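Local coordinates for alpha-L-arabinofuranosidase B (Aspergillus kawachii, PDB 6SXT), which hydrolyses terminal non-reducing alpha-L-arabinofuranosyl residues from arabinoxylan, L-arabinan and arabinogalactan, using a catalytic domain joined to an arabinose-binding domain, at residues G146-L151 with F227-V232; N166-S171 with S269-I274; A240-N245 with T304-Q309; V334-T339 with F475-A480; T344-A349 with T357-D362. All blocks are in the same frame, centred on the assembly; numbering follows the deposited sequence.

In the fold
From the N terminus, 146-151 opens contact 1 and 166-171 opens contact 2 before 227-232 closes the first, so these two loops cross. Strand 238-245 follows next to 227-235 in the same sheet and opens contact 3; 269-274 then closes contact 2, so contacts 2 and 3 also cross, and helix 302-315 closes contact 3. Contacts 1 and 3 touch in the catalytic domain: contact 1 pairs two strands of the large sheet and contact 3 fixes the next strand to that helix, while contact 2 joins a smaller sheet near the active site. In the arabinose-binding domain, on the opposite side of the chain's centre, contact 5 is a hairpin nested inside the loop that contact 4 closes.

Contact 1 (G146-L151 with F227-V232); sequences GMYAVL and FVTAAV
Met147 stands beside Val232 and Leu151 beside Val228 on two neighbouring antiparallel strands in the beta-sandwich of the concanavalin-like catalytic domain. The tight part is the backbone. Three hydrogen-bonded pairs, Met147 with Val232, Ala149 with Ala230 and Leu151 with Val228, contribute six bonds. Val228 N reaches Leu151 O at 2.9 Å along an almost straight N-H line (173°), whereas the bond from Met147 N to Val232 O, 2.8 Å, is bent to 140°. At one of the two non-hydrogen-bonded pairs, Tyr148 with Ala231, the CA atoms come to 4.2 Å, and Tyr148 CA lies 3.0 Å from Ala230 O in a CA-H...O contact.

The side chains meet more loosely. Met147 and Val232 point the same way, with Met147 CG 3.9 Å from Val232 CB; Ile182 of strand 180-185 packs on both. On the face carrying Tyr148, Val150, Thr229 and Ala231, the tyrosine CG sits between its own backbone N and carbonyl carbon (chi1 82°). Its ring leads away from the partner strand to Val308 and Ile312 of helix 302-315, and its OH is hydrogen-bonded to Glu292. Neither face is a solvent side: all twelve residues are buried. Thr229 OG1 is hydrogen-bonded to the side-chain amide of Gln309 on the same helix, and the Val150 side chain meets Thr229 only where Val150 CG2 lies 4.1 Å from Thr229 OG1.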
# COMPACT_ATOMS: atom_id res chain seq x y z
N GLY A 146 23.05 -0.65 -4.60
CA GLY A 146 22.09 0.47 -4.64
C GLY A 146 20.68 -0.08 -4.73
O GLY A 146 20.49 -1.27 -4.95
N MET A 147 19.74 0.81 -4.54
CA MET A 147 18.32 0.48 -4.62
C MET A 147 17.58 1.78 -4.90
O MET A 147 18.08 2.90 -4.64
CB MET A 147 17.81 -0.21 -3.38
CG MET A 147 17.92 0.60 -2.12
SD MET A 147 17.92 -0.44 -0.62
CE MET A 147 19.57 -1.10 -0.62
N TYR A 148 16.38 1.65 -5.45
CA TYR A 148 15.43 2.78 -5.45
C TYR A 148 14.02 2.22 -5.35
O TYR A 148 13.81 1.03 -5.65
CB TYR A 148 15.56 3.72 -6.67
CG TYR A 148 14.84 3.27 -7.92
CD1 TYR A 148 15.45 2.44 -8.84
CD2 TYR A 148 13.52 3.63 -8.16
CE1 TYR A 148 14.78 1.99 -9.96
CE2 TYR A 148 12.85 3.19 -9.28
CZ TYR A 148 13.48 2.37 -10.19
OH TYR A 148 12.81 1.89 -11.30
N ALA A 149 13.09 3.07 -4.98
CA ALA A 149 11.67 2.79 -5.08
C ALA A 149 10.94 4.06 -5.43
O ALA A 149 11.34 5.14 -4.95
CB ALA A 149 11.13 2.17 -3.81
N VAL A 150 9.84 3.89 -6.15
CA VAL A 150 8.87 4.99 -6.32
C VAL A 150 7.68 4.65 -5.42
O VAL A 150 7.08 3.55 -5.55
CB VAL A 150 8.42 5.18 -7.78
CG1 VAL A 150 7.30 6.20 -7.88
CG2 VAL A 150 9.62 5.56 -8.66
N LEU A 151 7.40 5.54 -4.49
CA LEU A 151 6.42 5.35 -3.40
C LEU A 151 5.42 6.51 -3.39
O LEU A 151 5.63 7.54 -4.00
CB LEU A 151 7.16 5.30 -2.05
CG LEU A 151 8.35 4.34 -1.97
CD1 LEU A 151 9.05 4.51 -0.61
CD2 LEU A 151 7.89 2.90 -2.16
N PHE A 227 4.23 11.38 -5.47
CA PHE A 227 5.07 10.28 -5.96
C PHE A 227 6.51 10.66 -5.62
O PHE A 227 7.02 11.71 -6.09
CB PHE A 227 4.92 10.07 -7.46
CG PHE A 227 3.52 9.69 -7.84
CD1 PHE A 227 3.11 8.36 -7.79
CD2 PHE A 227 2.64 10.64 -8.32
CE1 PHE A 227 1.81 8.03 -8.11
CE2 PHE A 227 1.35 10.30 -8.69
CZ PHE A 227 0.94 9.00 -8.57
N VAL A 228 7.16 9.84 -4.80
CA VAL A 228 8.53 10.11 -4.35
C VAL A 228 9.46 9.06 -4.92
O VAL A 228 9.16 7.86 -4.84
CB VAL A 228 8.63 10.27 -2.83
CG1 VAL A 228 8.18 9.08 -2.07
CG2 VAL A 228 10.06 10.65 -2.43
N THR A 229 10.59 9.50 -5.49
CA THR A 229 11.70 8.59 -5.80
C THR A 229 12.63 8.57 -4.61
O THR A 229 13.18 9.62 -4.29
CB THR A 229 12.49 8.99 -7.03
OG1 THR A 229 11.58 9.12 -8.12
CG2 THR A 229 13.53 7.95 -7.35
N ALA A 230 12.80 7.41 -3.98
CA ALA A 230 13.80 7.24 -2.90
C ALA A 230 14.93 6.43 -3.47
O ALA A 230 14.66 5.28 -3.89
CB ALA A 230 13.15 6.55 -1.73
N ALA A 231 16.17 6.93 -3.44
CA ALA A 231 17.34 6.20 -3.96
C ALA A 231 18.35 6.09 -2.82
O ALA A 231 18.78 7.13 -2.27
CB ALA A 231 17.95 6.85 -5.18
N VAL A 232 18.74 4.86 -2.54
CA VAL A 232 19.64 4.57 -1.38
C VAL A 232 20.78 3.72 -1.89
O VAL A 232 20.60 2.83 -2.78
CB VAL A 232 18.87 3.90 -0.22
CG1 VAL A 232 19.80 3.15 0.74
CG2 VAL A 232 18.01 4.93 0.46

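Contact 2 (N166-S171 with S269-I274); sequences NAETSS and SKEGAI. With EDO (1,2-ethanediol), chain N.
At one edge of a four-stranded antiparallel sheet beside the active site, Ala167 of strand 166-167 pairs with Ala273 of strand 273-276. Ala167 N gives a 2.8 Å bond to Ala273 O, and Ala273 N returns one to Ala167 O. Beside this pair, Asn166, its CG anti to the backbone N (chi1 -159°), has its OD1 bonded to Gly272 N at 2.9 Å. A water donates to the same OD1 and accepts from Glu271 N, while Asn166 ND2 is bonded to Ala139 O and Glu145. The amide crosses the Lys270 chain at about a right angle, and Lys270 NZ is held by the carbonyls of Gly141 and Glu143. Gly272 turns the chain at phi 90°, where a CB would press on the preceding carbonyl.

From Glu168 onward the backbones part, and Glu271 reaches toward the type I beta turn from Glu168 to Ser171. Its carboxylate lies against Glu168 CB, 3.5 Å from Glu271 OE1; the two carboxylate planes are nearly perpendicular but not in contact, and Glu271 OE2 is bonded to His178 and Thr174. Glu168 itself carries its side chain to within about 3 Å of that of the nucleophile Glu205, nearest atoms, which places the start of the turn next to the catalytic centre. Glu271 OE1 takes Thr169 N on its anti side at 3.0 Å and accepts a bond from a water whose oxygen is 2.6 Å from Glu271 OE1.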
# COMPACT_ATOMS: atom_id res chain seq x y z
N ASN A 166 17.32 -4.73 1.57
CA ASN A 166 18.15 -5.89 1.97
C ASN A 166 17.88 -6.21 3.45
O ASN A 166 17.91 -5.27 4.29
CB ASN A 166 19.62 -5.54 1.76
CG ASN A 166 20.56 -6.72 1.63
OD1 ASN A 166 20.49 -7.63 2.47
ND2 ASN A 166 21.38 -6.75 0.60
N ALA A 167 17.62 -7.47 3.75
CA ALA A 167 17.27 -7.86 5.11
C ALA A 167 17.77 -9.26 5.47
O ALA A 167 18.49 -9.86 4.70
CB ALA A 167 15.81 -7.70 5.34
N GLU A 168 17.32 -9.72 6.63
CA GLU A 168 17.79 -10.98 7.23
C GLU A 168 17.07 -12.17 6.61
O GLU A 168 15.85 -12.12 6.41
CB GLU A 168 17.50 -10.96 8.71
CG GLU A 168 18.29 -9.92 9.46
CD GLU A 168 17.52 -8.66 9.76
OE1 GLU A 168 16.56 -8.37 9.01
OE2 GLU A 168 17.86 -8.00 10.79
N THR A 169 17.79 -13.26 6.35
CA THR A 169 17.16 -14.45 5.75
C THR A 169 16.30 -15.21 6.74
O THR A 169 15.49 -16.01 6.29
CB THR A 169 18.20 -15.38 5.14
OG1 THR A 169 19.16 -15.70 6.15
CG2 THR A 169 18.92 -14.75 3.98
N SER A 170 16.47 -15.00 8.04
CA SER A 170 15.68 -15.69 9.08
C SER A 170 14.35 -15.01 9.40
O SER A 170 13.61 -15.52 10.26
CB SER A 170 16.52 -15.83 10.32
OG SER A 170 16.87 -14.56 10.83
N SER A 171 14.11 -13.77 8.92
CA SER A 171 12.96 -12.96 9.32
C SER A 171 13.06 -12.56 10.79
O SER A 171 12.04 -12.24 11.40
CB SER A 171 11.65 -13.61 9.01
OG SER A 171 11.63 -14.13 7.67
N SER A 269 26.85 -6.25 7.75
CA SER A 269 26.63 -7.71 7.78
C SER A 269 25.37 -8.06 6.98
O SER A 269 24.47 -8.71 7.52
CB SER A 269 26.51 -8.17 9.19
OG SER A 269 27.70 -7.86 9.87
N LYS A 270 25.27 -7.57 5.75
CA LYS A 270 23.99 -7.78 5.02
C LYS A 270 23.81 -9.26 4.71
O LYS A 270 24.84 -9.97 4.45
CB LYS A 270 23.98 -6.94 3.76
CG LYS A 270 24.06 -5.46 4.09
CD LYS A 270 23.92 -4.63 2.87
CE LYS A 270 24.93 -4.90 1.82
NZ LYS A 270 26.26 -4.40 2.28
N GLU A 271 22.56 -9.70 4.67
CA GLU A 271 22.25 -11.14 4.49
C GLU A 271 21.67 -11.43 3.10
O GLU A 271 21.60 -12.61 2.74
CB GLU A 271 21.35 -11.58 5.62
CG GLU A 271 21.99 -11.35 7.00
CD GLU A 271 21.30 -12.07 8.14
OE1 GLU A 271 20.33 -12.81 7.89
OE2 GLU A 271 21.67 -11.79 9.32
N GLY A 272 21.21 -10.40 2.36
CA GLY A 272 20.77 -10.60 0.98
C GLY A 272 19.29 -10.94 0.80
O GLY A 272 18.88 -11.05 -0.34
N ALA A 273 18.49 -11.03 1.83
CA ALA A 273 17.04 -11.24 1.68
C ALA A 273 16.43 -9.93 1.17
O ALA A 273 17.06 -8.87 1.38
CB ALA A 273 16.40 -11.65 2.98
N ILE A 274 15.22 -10.00 0.63
CA ILE A 274 14.51 -8.80 0.20
C ILE A 274 13.19 -8.70 0.93
O ILE A 274 12.43 -9.70 0.96
CB ILE A 274 14.29 -8.84 -1.32
CG1 ILE A 274 15.57 -9.17 -2.06
CG2 ILE A 274 13.68 -7.51 -1.79
CD1 ILE A 274 15.38 -9.31 -3.57
C1 EDO N . 23.73 -15.17 5.84
O1 EDO N . 22.47 -15.42 6.40
C2 EDO N . 23.65 -14.77 4.41
O2 EDO N . 24.95 -14.52 3.85
O HOH W 1 20.76 -7.58 5.18
O HOH W 2 19.22 -14.44 9.55

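Contact 3 (A240-N245 with T304-Q309); sequences AIRGAN and TENSVQ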
# COMPACT_ATOMS: atom_id res chain seq x y z
N ALA A 240 24.27 6.57 1.17
CA ALA A 240 23.62 7.82 0.77
C ALA A 240 22.10 7.67 0.71
O ALA A 240 21.59 6.55 0.47
CB ALA A 240 24.11 8.25 -0.57
N ILE A 241 21.42 8.78 0.93
CA ILE A 241 19.97 8.95 0.73
C ILE A 241 19.82 10.04 -0.30
O ILE A 241 20.29 11.14 -0.06
CB ILE A 241 19.23 9.37 2.00
CG1 ILE A 241 19.39 8.34 3.12
CG2 ILE A 241 17.78 9.71 1.70
CD1 ILE A 241 18.91 8.84 4.45
N ARG A 242 19.05 9.75 -1.34
CA ARG A 242 18.68 10.77 -2.33
C ARG A 242 17.17 10.69 -2.55
O ARG A 242 16.61 9.59 -2.46
CB ARG A 242 19.44 10.53 -3.63
CG ARG A 242 20.94 10.52 -3.44
CD ARG A 242 21.71 10.38 -4.74
NE ARG A 242 21.69 11.60 -5.53
CZ ARG A 242 21.80 11.66 -6.85
NH1 ARG A 242 21.90 10.58 -7.60
NH2 ARG A 242 21.78 12.85 -7.42
N GLY A 243 16.54 11.81 -2.84
CA GLY A 243 15.10 11.87 -3.00
C GLY A 243 14.75 12.81 -4.12
O GLY A 243 15.43 13.80 -4.36
N ALA A 244 13.63 12.55 -4.74
CA ALA A 244 13.08 13.39 -5.83
C ALA A 244 11.57 13.29 -5.82
O ALA A 244 11.01 12.31 -5.31
CB ALA A 244 13.56 12.95 -7.18
N ASN A 245 10.93 14.30 -6.44
CA ASN A 245 9.55 14.16 -6.95
C ASN A 245 9.61 13.26 -8.16
O ASN A 245 10.25 13.58 -9.13
CB ASN A 245 9.06 15.56 -7.33
CG ASN A 245 7.59 15.54 -7.73
OD1 ASN A 245 7.03 14.48 -8.00
ND2 ASN A 245 7.01 16.74 -7.88
N THR A 304 24.28 7.75 -12.82
CA THR A 304 23.41 6.60 -13.17
C THR A 304 22.05 6.84 -12.55
O THR A 304 21.04 6.72 -13.22
CB THR A 304 24.02 5.31 -12.67
OG1 THR A 304 25.21 5.05 -13.43
CG2 THR A 304 23.09 4.12 -12.75
N GLU A 305 22.01 7.15 -11.26
CA GLU A 305 20.73 7.45 -10.59
C GLU A 305 20.00 8.62 -11.22
O GLU A 305 18.77 8.59 -11.35
CB GLU A 305 20.97 7.71 -9.12
CG GLU A 305 21.36 6.45 -8.38
CD GLU A 305 21.79 6.76 -6.96
OE1 GLU A 305 22.40 7.85 -6.75
OE2 GLU A 305 21.50 5.94 -6.05
N ASN A 306 20.72 9.68 -11.62
CA ASN A 306 20.07 10.83 -12.26
C ASN A 306 19.38 10.38 -13.56
O ASN A 306 18.30 10.87 -13.83
CB ASN A 306 21.10 11.92 -12.55
CG ASN A 306 21.67 12.57 -11.30
OD1 ASN A 306 21.08 12.51 -10.21
ND2 ASN A 306 22.83 13.25 -11.48
N SER A 307 20.01 9.50 -14.30
CA SER A 307 19.44 8.98 -15.57
C SER A 307 18.18 8.17 -15.24
O SER A 307 17.20 8.25 -15.98
CB SER A 307 20.43 8.19 -16.37
OG SER A 307 21.42 9.09 -16.90
N VAL A 308 18.25 7.34 -14.21
CA VAL A 308 17.06 6.58 -13.74
C VAL A 308 15.92 7.54 -13.38
O VAL A 308 14.76 7.33 -13.78
CB VAL A 308 17.43 5.67 -12.56
CG1 VAL A 308 16.18 5.06 -11.93
CG2 VAL A 308 18.39 4.59 -13.01
N GLN A 309 16.21 8.62 -12.64
CA GLN A 309 15.19 9.60 -12.24
C GLN A 309 14.58 10.28 -13.48
O GLN A 309 13.38 10.44 -13.51
CB GLN A 309 15.75 10.60 -11.23
CG GLN A 309 14.90 11.83 -11.05
CD GLN A 309 13.55 11.64 -10.43
OE1 GLN A 309 12.73 12.59 -10.39
NE2 GLN A 309 13.32 10.49 -9.88
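Arg242 of strand 238-245 meets Glu305 and Asn306 of helix 302-315, and polar bonds from the guanidinium carry most of the contact. The arginine chain is bent at chi3 (74°), which places NE; beyond it the guanidinium presents its edge to both partners. NH1 makes a salt bridge with Glu305 OE1 at 2.9 Å, close to the guanidinium plane but reaching the carboxylate on its anti side, 33° out of plane. Glu305 OE1 has a second cation, Lys233, so one oxygen is shared by two positive groups.

Hydrogen bonds to a neutral partner come next. Arg242 NH2 donates a 2.9 Å bond to Asn306 OD1, in the amide plane and on a lone pair, and NH1 adds a weak 3.3 Å bond to that same Asn306 OD1. The arginine and asparagine chains cross at about a right angle. Two further bonds fix the guanidinium: NE to Thr253 OG1 and NH1 to Asp302 O.

Van der Waals contact is slight: the methyl of Ala244 rests against the Gln309 carboxamide, with Ala244 CB 3.5 Å from Gln309 CD.

Segments 240-245 and 304-309 run nearly the same way, 23° apart, with their axes 10.7 Å from each other. Leu251 of strand 250-257 touches Arg242, Ala244, Glu305 and Gln309, Ala231 of strand 227-235 meets Glu305, and Val308 on the helix packs against Ile7 and Tyr8 of helix 4-10.

Contact 4 (V334-T339 with F475-A480); sequences VSLRVT and FEIETA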
# COMPACT_ATOMS: atom_id res chain seq x y z
N VAL A 334 -28.40 10.02 1.84
CA VAL A 334 -28.80 8.73 1.23
C VAL A 334 -29.24 7.76 2.30
O VAL A 334 -28.83 7.89 3.47
CB VAL A 334 -27.63 8.12 0.41
CG1 VAL A 334 -27.18 9.08 -0.67
CG2 VAL A 334 -26.49 7.68 1.31
N SER A 335 -29.94 6.71 1.87
CA SER A 335 -30.09 5.48 2.64
C SER A 335 -29.49 4.37 1.77
O SER A 335 -29.51 4.49 0.53
CB SER A 335 -31.54 5.21 3.06
OG SER A 335 -31.96 6.24 3.97
N LEU A 336 -28.96 3.37 2.41
CA LEU A 336 -28.19 2.28 1.73
C LEU A 336 -28.92 0.98 2.03
O LEU A 336 -28.94 0.49 3.18
CB LEU A 336 -26.73 2.30 2.24
CG LEU A 336 -25.97 3.57 1.89
CD1 LEU A 336 -24.67 3.63 2.63
CD2 LEU A 336 -25.71 3.67 0.39
N ARG A 337 -29.46 0.37 0.98
CA ARG A 337 -30.34 -0.81 1.11
C ARG A 337 -29.57 -2.10 0.84
O ARG A 337 -28.81 -2.14 -0.15
CB ARG A 337 -31.51 -0.72 0.15
CG ARG A 337 -32.54 -1.81 0.42
CD ARG A 337 -33.80 -1.69 -0.41
NE ARG A 337 -33.52 -1.70 -1.84
CZ ARG A 337 -33.24 -2.78 -2.56
NH1 ARG A 337 -33.21 -3.97 -2.00
NH2 ARG A 337 -33.02 -2.66 -3.85
N VAL A 338 -29.72 -3.06 1.73
CA VAL A 338 -29.16 -4.43 1.58
C VAL A 338 -29.72 -5.09 0.34
O VAL A 338 -30.94 -4.93 0.02
CB VAL A 338 -29.43 -5.23 2.85
CG1 VAL A 338 -29.08 -6.68 2.69
CG2 VAL A 338 -28.70 -4.67 4.04
N THR A 339 -28.88 -5.83 -0.40
CA THR A 339 -29.31 -6.47 -1.66
C THR A 339 -29.25 -7.98 -1.53
O THR A 339 -29.70 -8.66 -2.46
CB THR A 339 -28.51 -5.98 -2.89
OG1 THR A 339 -27.17 -6.48 -2.75
CG2 THR A 339 -28.57 -4.49 -3.05
N PHE A 475 -24.79 -2.62 -2.01
CA PHE A 475 -25.89 -1.81 -1.41
C PHE A 475 -26.47 -0.89 -2.46
O PHE A 475 -25.74 -0.21 -3.18
CB PHE A 475 -25.38 -1.00 -0.23
CG PHE A 475 -24.81 -1.86 0.84
CD1 PHE A 475 -25.61 -2.43 1.84
CD2 PHE A 475 -23.46 -2.18 0.84
CE1 PHE A 475 -25.06 -3.21 2.82
CE2 PHE A 475 -22.92 -2.97 1.83
CZ PHE A 475 -23.70 -3.50 2.83
N GLU A 476 -27.80 -0.81 -2.53
CA GLU A 476 -28.46 0.17 -3.41
C GLU A 476 -28.54 1.51 -2.73
O GLU A 476 -28.87 1.58 -1.53
CB GLU A 476 -29.85 -0.33 -3.79
CG GLU A 476 -29.83 -1.45 -4.82
CD GLU A 476 -29.58 -1.01 -6.25
OE1 GLU A 476 -29.34 0.18 -6.51
OE2 GLU A 476 -29.67 -1.90 -7.12
N ILE A 477 -28.28 2.56 -3.47
CA ILE A 477 -28.30 3.97 -2.99
C ILE A 477 -29.72 4.46 -3.23
O ILE A 477 -30.17 4.50 -4.38
CB ILE A 477 -27.29 4.84 -3.70
CG1 ILE A 477 -25.86 4.29 -3.61
CG2 ILE A 477 -27.38 6.28 -3.19
CD1 ILE A 477 -24.92 4.92 -4.61
N GLU A 478 -30.39 4.82 -2.13
CA GLU A 478 -31.79 5.28 -2.17
C GLU A 478 -31.88 6.66 -1.55
O GLU A 478 -31.00 7.09 -0.83
CB GLU A 478 -32.68 4.22 -1.54
CG GLU A 478 -32.78 3.07 -2.50
CD GLU A 478 -33.65 1.91 -2.13
OE1 GLU A 478 -34.36 2.02 -1.09
OE2 GLU A 478 -33.60 0.94 -2.90
N THR A 479 -32.98 7.33 -1.87
CA THR A 479 -33.41 8.55 -1.16
C THR A 479 -33.33 8.31 0.36
O THR A 479 -33.76 7.25 0.81
CB THR A 479 -34.87 8.86 -1.53
OG1 THR A 479 -34.97 8.92 -2.95
CG2 THR A 479 -35.32 10.18 -0.95
N ALA A 480 -32.79 9.27 1.09
CA ALA A 480 -32.71 9.18 2.56
C ALA A 480 -34.13 9.16 3.16
O ALA A 480 -35.01 9.92 2.73
CB ALA A 480 -31.93 10.31 3.11
O HOH W 3 -31.37 -4.16 -6.29
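Arg337 and Glu478 are joined by a salt bridge on the face of the strand pair that also carries Ser335 and Glu476. The arginine leaves its strand with CG anti to the backbone N (chi1 -171°) and bends at chi3, which places NE 2.8 Å from Glu478 OE2. The N-H points almost straight at the oxygen (170°), and OE2 lies in the guanidinium plane, although the nitrogen approaches from above the carboxylate plane. Glu478 is extended beyond CG; its OE1 is bonded to Tyr347 OH, while Arg337 NH1 is bonded to Thr344 O.

Glu476 behaves differently. It bends at chi2 (-78°) and lies alongside the arginine, so that its CG methylene, not its carboxylate, meets Arg337 NH2 at 3.5 Å. A water links the two, accepting a weak bond from Arg337 NH2 and donating to Glu476 OE2 at 2.9 Å. Thr339 CG2 comes to the same methylene, 3.7 Å from Glu476 CG.

The opposite face carries Leu336, Ile477, Val338 and Phe475 and is apolar. Leu336 and Ile477 lie side by side. Val338 and Phe475 also run together, with Val338 CG2 4.1 Å from Phe475 CE1; both residues pack on His447, a substrate-binding residue. At the end of the pair, Val334 CG1 meets Ile477 CG2 at 3.8 Å.

Four backbone bonds pair Ser335 with Glu478 and Arg337 with Glu476. The strands are the first and last of the arabinose-binding domain, and such antiparallel pairing of first and last strands closes the barrel of a beta-trefoil.

Contact 5 (T344-A349 with T357-D362); sequences TTRYIA and TQVVDD. With SO4 (sulfate ion), chain R.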
# COMPACT_ATOMS: atom_id res chain seq x y z
N THR A 344 -33.46 -7.98 1.90
CA THR A 344 -33.57 -6.86 0.95
C THR A 344 -34.47 -5.73 1.46
O THR A 344 -34.54 -4.72 0.76
CB THR A 344 -34.01 -7.32 -0.45
OG1 THR A 344 -35.29 -7.93 -0.37
CG2 THR A 344 -33.07 -8.34 -1.07
N THR A 345 -35.16 -5.88 2.61
CA THR A 345 -35.94 -4.76 3.20
C THR A 345 -35.11 -4.08 4.29
O THR A 345 -35.60 -3.13 4.91
CB THR A 345 -37.30 -5.24 3.76
OG1 THR A 345 -37.05 -6.11 4.85
CG2 THR A 345 -38.11 -5.96 2.71
N ARG A 346 -33.86 -4.48 4.47
CA ARG A 346 -32.98 -3.90 5.52
C ARG A 346 -32.11 -2.81 4.92
O ARG A 346 -31.74 -2.84 3.71
CB ARG A 346 -32.10 -4.92 6.22
CG ARG A 346 -32.86 -6.13 6.74
CD ARG A 346 -32.03 -7.10 7.50
NE ARG A 346 -31.69 -6.68 8.84
CZ ARG A 346 -32.44 -6.96 9.92
NH1 ARG A 346 -32.08 -6.54 11.10
NH2 ARG A 346 -33.54 -7.67 9.78
N TYR A 347 -31.75 -1.85 5.75
CA TYR A 347 -30.92 -0.68 5.42
C TYR A 347 -29.81 -0.55 6.45
O TYR A 347 -29.94 -1.01 7.61
CB TYR A 347 -31.74 0.61 5.42
CG TYR A 347 -32.68 0.72 4.27
CD1 TYR A 347 -33.90 0.04 4.31
CD2 TYR A 347 -32.42 1.51 3.17
CE1 TYR A 347 -34.80 0.10 3.28
CE2 TYR A 347 -33.32 1.58 2.11
CZ TYR A 347 -34.54 0.93 2.21
OH TYR A 347 -35.42 0.98 1.15
N ILE A 348 -28.68 0.07 6.04
CA ILE A 348 -27.58 0.35 6.97
C ILE A 348 -28.08 1.44 7.93
O ILE A 348 -28.45 2.55 7.50
CB ILE A 348 -26.29 0.82 6.24
CG1 ILE A 348 -25.86 -0.26 5.24
CG2 ILE A 348 -25.23 1.15 7.27
CD1 ILE A 348 -24.52 0.01 4.57
N ALA A 349 -28.03 1.08 9.19
CA ALA A 349 -28.48 2.00 10.25
C ALA A 349 -27.49 1.93 11.39
O ALA A 349 -26.35 1.39 11.26
CB ALA A 349 -29.88 1.60 10.67
N THR A 357 -27.75 -3.48 10.27
CA THR A 357 -28.84 -3.38 9.31
C THR A 357 -30.15 -3.61 10.09
O THR A 357 -30.14 -4.44 11.00
CB THR A 357 -28.70 -4.31 8.11
OG1 THR A 357 -28.94 -5.64 8.56
CG2 THR A 357 -27.32 -4.19 7.46
N GLN A 358 -31.14 -2.89 9.64
CA GLN A 358 -32.51 -2.96 10.19
C GLN A 358 -33.50 -2.78 9.06
O GLN A 358 -33.28 -2.02 8.09
CB GLN A 358 -32.64 -1.87 11.26
CG GLN A 358 -31.74 -2.09 12.45
CD GLN A 358 -32.00 -1.08 13.55
OE1 GLN A 358 -33.11 -1.01 14.09
NE2 GLN A 358 -30.99 -0.30 13.92
N VAL A 359 -34.67 -3.39 9.22
CA VAL A 359 -35.83 -3.12 8.37
C VAL A 359 -36.22 -1.67 8.64
O VAL A 359 -36.42 -1.29 9.81
CB VAL A 359 -37.01 -4.08 8.66
CG1 VAL A 359 -38.23 -3.70 7.84
CG2 VAL A 359 -36.63 -5.54 8.46
N VAL A 360 -36.32 -0.91 7.58
CA VAL A 360 -36.75 0.49 7.64
C VAL A 360 -37.78 0.69 6.54
O VAL A 360 -37.54 0.31 5.38
CB VAL A 360 -35.61 1.52 7.57
CG1 VAL A 360 -36.13 2.92 7.84
CG2 VAL A 360 -34.47 1.17 8.51
N ASP A 361 -38.94 1.23 6.89
CA ASP A 361 -39.93 1.61 5.86
C ASP A 361 -40.66 2.87 6.30
O ASP A 361 -40.26 3.50 7.30
CB ASP A 361 -40.85 0.43 5.58
CG ASP A 361 -41.64 -0.05 6.78
OD1 ASP A 361 -41.96 0.79 7.66
OD2 ASP A 361 -41.88 -1.25 6.87
N ASP A 362 -41.64 3.29 5.52
CA ASP A 362 -42.32 4.57 5.77
C ASP A 362 -42.98 4.56 7.17
O ASP A 362 -43.16 5.66 7.71
CB ASP A 362 -43.33 4.89 4.67
CG ASP A 362 -43.90 6.30 4.76
OD1 ASP A 362 -43.09 7.27 4.71
OD2 ASP A 362 -45.13 6.42 4.92
S SO4 R . -34.63 -8.18 13.24
O1 SO4 R . -35.47 -8.43 14.38
O2 SO4 R . -35.42 -7.59 12.18
O3 SO4 R . -33.54 -7.27 13.64
O4 SO4 R . -34.07 -9.43 12.78
O HOH W 4 -37.94 -1.90 4.09
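Arg346 crosses Thr357 at about a right angle and grips it side-on with two nitrogens. NE donates a 3.0 Å bond to Thr357 OG1, close to the guanidinium plane, and NH1 donates one of 2.9 Å to Thr357 O, approaching from above that carbonyl's plane. The threonine hydroxyl is put there by chi1 (71°), which holds OG1 between the backbone N and the carbonyl carbon. At a further part of the guanidinium edge sits a sulfate, probably from the crystallisation liquor: NH1 bonds to its O3 and NH2 to its O2. The backbone of the partner strand passes over one guanidinium face, with Val359 N above its centre.

These residues belong to the beta hairpin of strands 346-351 and 354-359 in the trefoil arabinose-binding domain, and the short strand segments run at 133° to each other. Tyr347 and Gln358 form a hydrogen-bonded pair, Tyr347 N reaching Gln358 O at 2.8 Å and Gln358 N returning to Tyr347 O. Thr357 also packs on His447, a substrate-binding residue of that domain.

Tyr347 crosses Val360 obliquely. Its CD1 lies 4.0 Å from Val360 CB and its CE1 3.5 Å from Val360 O, while Phe481 meets the ring edge-to-face and the OH is tied to Glu478. At the ring's edge a water donates to Thr345 O at 2.8 Å and to Val360 O at 2.6 Å, bridging the two backbones just beyond the paired strands. On the exposed flank Thr345 and Val359 point the same way, with Thr345 OG1 3.7 Å from Val359 CG2.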